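Local atomic coordinates of glyoxalase family protein (Bacillus cereus, PDB entry 1ZSW), a protein that is of unknown function but binds zinc and, as a member of the glyoxalase (vicinal oxygen chelate) family, is probably a metal-dependent enzyme. Residues H31-M36 against H246-V251. Sequence-based numbering, arbitrary orientation.
Sequences HHHISM and HLAIRV. With ZN (zinc ion), chain B.
The zinc site of this vicinal oxygen chelate protein straddles two antiparallel strands, 31-36 and 246-251, from which His33 and His246 reach one metal ion. The strands fall in different glyoxalase-family regions and lie side by side at the middle of the mixed sheet; Glu294, on the strand beyond 246-251, supplies a further ligand. Both histidines hold CG between the backbone N and the carbonyl carbon (chi1 64° in each), and with this torsion, and the rings turned alike about the next bond, both NE2 atoms bind the zinc, each at 2.1 Å. The two rings meet rim to rim, their planes 87° apart, and neither covers the other.

Ala248 CB sits over one face of the His33 ring, 3.5 Å from its centroid, a CH-pi contact, while Ser35 CB lies over a face of the His246 ring and Ser35 OG is hydrogen-bonded to Ser85 OG. A classic beta bulge shifts the register by one residue beside the site: His32 and His33 both oppose Ala248, whose O accepts a short bond from His32 N (2.7 Å) and a weak one from His33 N. The extra residue puts the His32 side chain next to that of His33 on the metal-bearing face. On the reverse face, Ile34 CD1 touches Leu247 CD1, and the latter also leans against the His31 ring.

A second-shell bond helps set the rotation of the His33 ring, together with the metal bond at NE2: His33 ND1 donates in its own ring plane to His32 ND1 at 2.8 Å and 174°, tilted from the His32 ring plane, and His32 NE2 is in turn hydrogen-bonded to Thr297 O.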
loop_
_atom_site.group_PDB
_atom_site.type_symbol
_atom_site.label_atom_id
_atom_site.label_comp_id
_atom_site.label_asym_id
_atom_site.label_seq_id
_atom_site.Cartn_x
_atom_site.Cartn_y
_atom_site.Cartn_z
ATOM N N HIS A 31 -6.842 -0.514 3.169
ATOM C CA HIS A 31 -5.885 -0.350 2.071
ATOM C C HIS A 31 -5.899 -1.573 1.166
ATOM O O HIS A 31 -6.045 -2.723 1.623
ATOM C CB HIS A 31 -4.443 -0.143 2.553
ATOM C CG HIS A 31 -4.305 0.850 3.674
ATOM N ND1 HIS A 31 -4.858 2.109 3.602
ATOM C CD2 HIS A 31 -3.647 0.784 4.871
ATOM C CE1 HIS A 31 -4.557 2.781 4.710
ATOM N NE2 HIS A 31 -3.835 1.997 5.498
ATOM N N HIS A 32 -5.628 -1.313 -0.120
ATOM C CA HIS A 32 -5.526 -2.383 -1.140
ATOM C C HIS A 32 -4.069 -2.739 -1.412
ATOM O O HIS A 32 -3.665 -3.894 -1.289
ATOM C CB HIS A 32 -6.249 -1.935 -2.421
ATOM C CG HIS A 32 -6.404 -3.009 -3.453
ATOM N ND1 HIS A 32 -5.363 -3.442 -4.245
ATOM C CD2 HIS A 32 -7.503 -3.709 -3.841
ATOM C CE1 HIS A 32 -5.810 -4.360 -5.094
ATOM N NE2 HIS A 32 -7.101 -4.562 -4.848
ATOM N N HIS A 33 -3.275 -1.733 -1.767
ATOM C CA HIS A 33 -1.842 -1.923 -1.960
ATOM C C HIS A 33 -1.188 -0.589 -1.922
ATOM O O HIS A 33 -1.880 0.445 -1.868
ATOM C CB HIS A 33 -1.512 -2.619 -3.313
ATOM C CG HIS A 33 -1.899 -1.839 -4.537
ATOM N ND1 HIS A 33 -3.149 -1.954 -5.121
ATOM C CD2 HIS A 33 -1.184 -1.006 -5.342
ATOM C CE1 HIS A 33 -3.202 -1.187 -6.201
ATOM N NE2 HIS A 33 -2.019 -0.609 -6.364
ATOM N N ILE A 34 0.144 -0.597 -1.938
ATOM C CA ILE A 34 0.894 0.659 -1.973
ATOM C C ILE A 34 2.067 0.427 -2.903
ATOM O O ILE A 34 2.613 -0.676 -2.891
ATOM C CB ILE A 34 1.313 1.082 -0.519
ATOM C CG1 ILE A 34 1.910 2.497 -0.452
ATOM C CG2 ILE A 34 2.164 -0.005 0.179
ATOM C CD1 ILE A 34 1.766 3.105 0.975
ATOM N N SER A 35 2.366 1.417 -3.730
ATOM C CA SER A 35 3.360 1.263 -4.812
ATOM C C SER A 35 4.467 2.290 -4.703
ATOM O O SER A 35 4.171 3.435 -4.428
ATOM C CB SER A 35 2.691 1.369 -6.191
ATOM O OG SER A 35 1.812 0.219 -6.293
ATOM N N MET A 36 5.695 1.844 -4.997
ATOM C CA MET A 36 6.953 2.577 -4.723
ATOM C C MET A 36 7.881 2.468 -5.912
ATOM O O MET A 36 7.651 1.703 -6.855
ATOM C CB MET A 36 7.653 1.899 -3.527
ATOM C CG MET A 36 7.118 2.251 -2.137
ATOM S SD MET A 36 5.504 1.568 -1.752
ATOM C CE MET A 36 5.912 -0.161 -1.541
ATOM N N HIS A 246 1.897 5.930 -4.942
ATOM C CA HIS A 246 0.444 6.040 -4.644
ATOM C C HIS A 246 0.016 5.028 -3.602
ATOM O O HIS A 246 0.661 4.008 -3.391
ATOM C CB HIS A 246 -0.446 5.880 -5.933
ATOM C CG HIS A 246 -0.352 4.541 -6.590
ATOM N ND1 HIS A 246 0.581 4.258 -7.570
ATOM C CD2 HIS A 246 -1.135 3.442 -6.485
ATOM C CE1 HIS A 246 0.414 3.006 -7.976
ATOM N NE2 HIS A 246 -0.609 2.483 -7.320
ATOM N N LEU A 247 -1.129 5.319 -2.995
ATOM C CA LEU A 247 -1.794 4.416 -2.067
ATOM C C LEU A 247 -3.122 4.037 -2.694
ATOM O O LEU A 247 -3.844 4.937 -3.187
ATOM C CB LEU A 247 -2.083 5.118 -0.727
ATOM C CG LEU A 247 -2.999 4.357 0.239
ATOM C CD1 LEU A 247 -2.377 3.087 0.762
ATOM C CD2 LEU A 247 -3.392 5.279 1.416
ATOM N N ALA A 248 -3.390 2.725 -2.726
ATOM C CA ALA A 248 -4.690 2.214 -3.220
ATOM C C ALA A 248 -5.542 1.742 -2.074
ATOM O O ALA A 248 -5.024 1.098 -1.155
ATOM C CB ALA A 248 -4.494 1.065 -4.213
ATOM N N ILE A 249 -6.837 2.063 -2.153
ATOM C CA ILE A 249 -7.829 1.620 -1.156
ATOM C C ILE A 249 -8.811 0.662 -1.804
ATOM O O ILE A 249 -9.005 0.720 -2.997
ATOM C CB ILE A 249 -8.563 2.800 -0.484
ATOM C CG1 ILE A 249 -9.418 3.580 -1.487
ATOM C CG2 ILE A 249 -7.503 3.752 0.177
ATOM C CD1 ILE A 249 -10.151 4.878 -0.940
ATOM N N ARG A 250 -9.430 -0.184 -0.977
ATOM C CA ARG A 250 -10.245 -1.298 -1.453
ATOM C C ARG A 250 -11.688 -0.936 -1.672
ATOM O O ARG A 250 -12.318 -0.317 -0.800
ATOM C CB ARG A 250 -10.253 -2.451 -0.420
ATOM C CG ARG A 250 -8.869 -3.063 -0.221
ATOM C CD ARG A 250 -8.870 -3.959 1.011
ATOM N NE ARG A 250 -9.906 -5.011 0.907
ATOM C CZ ARG A 250 -10.325 -5.767 1.920
ATOM N NH1 ARG A 250 -9.802 -5.638 3.145
ATOM N NH2 ARG A 250 -11.279 -6.651 1.696
ATOM N N VAL A 251 -12.227 -1.406 -2.806
ATOM C CA VAL A 251 -13.697 -1.459 -2.953
ATOM C C VAL A 251 -14.114 -2.875 -3.354
ATOM O O VAL A 251 -13.309 -3.641 -3.823
ATOM C CB VAL A 251 -14.223 -0.380 -3.905
ATOM C CG1 VAL A 251 -13.731 0.994 -3.428
ATOM C CG2 VAL A 251 -13.804 -0.696 -5.340
HETATM ZN ZN ZN B . -1.627 0.764 -7.934
HETATM O O HOH W 1 -7.041 -4.045 3.840
#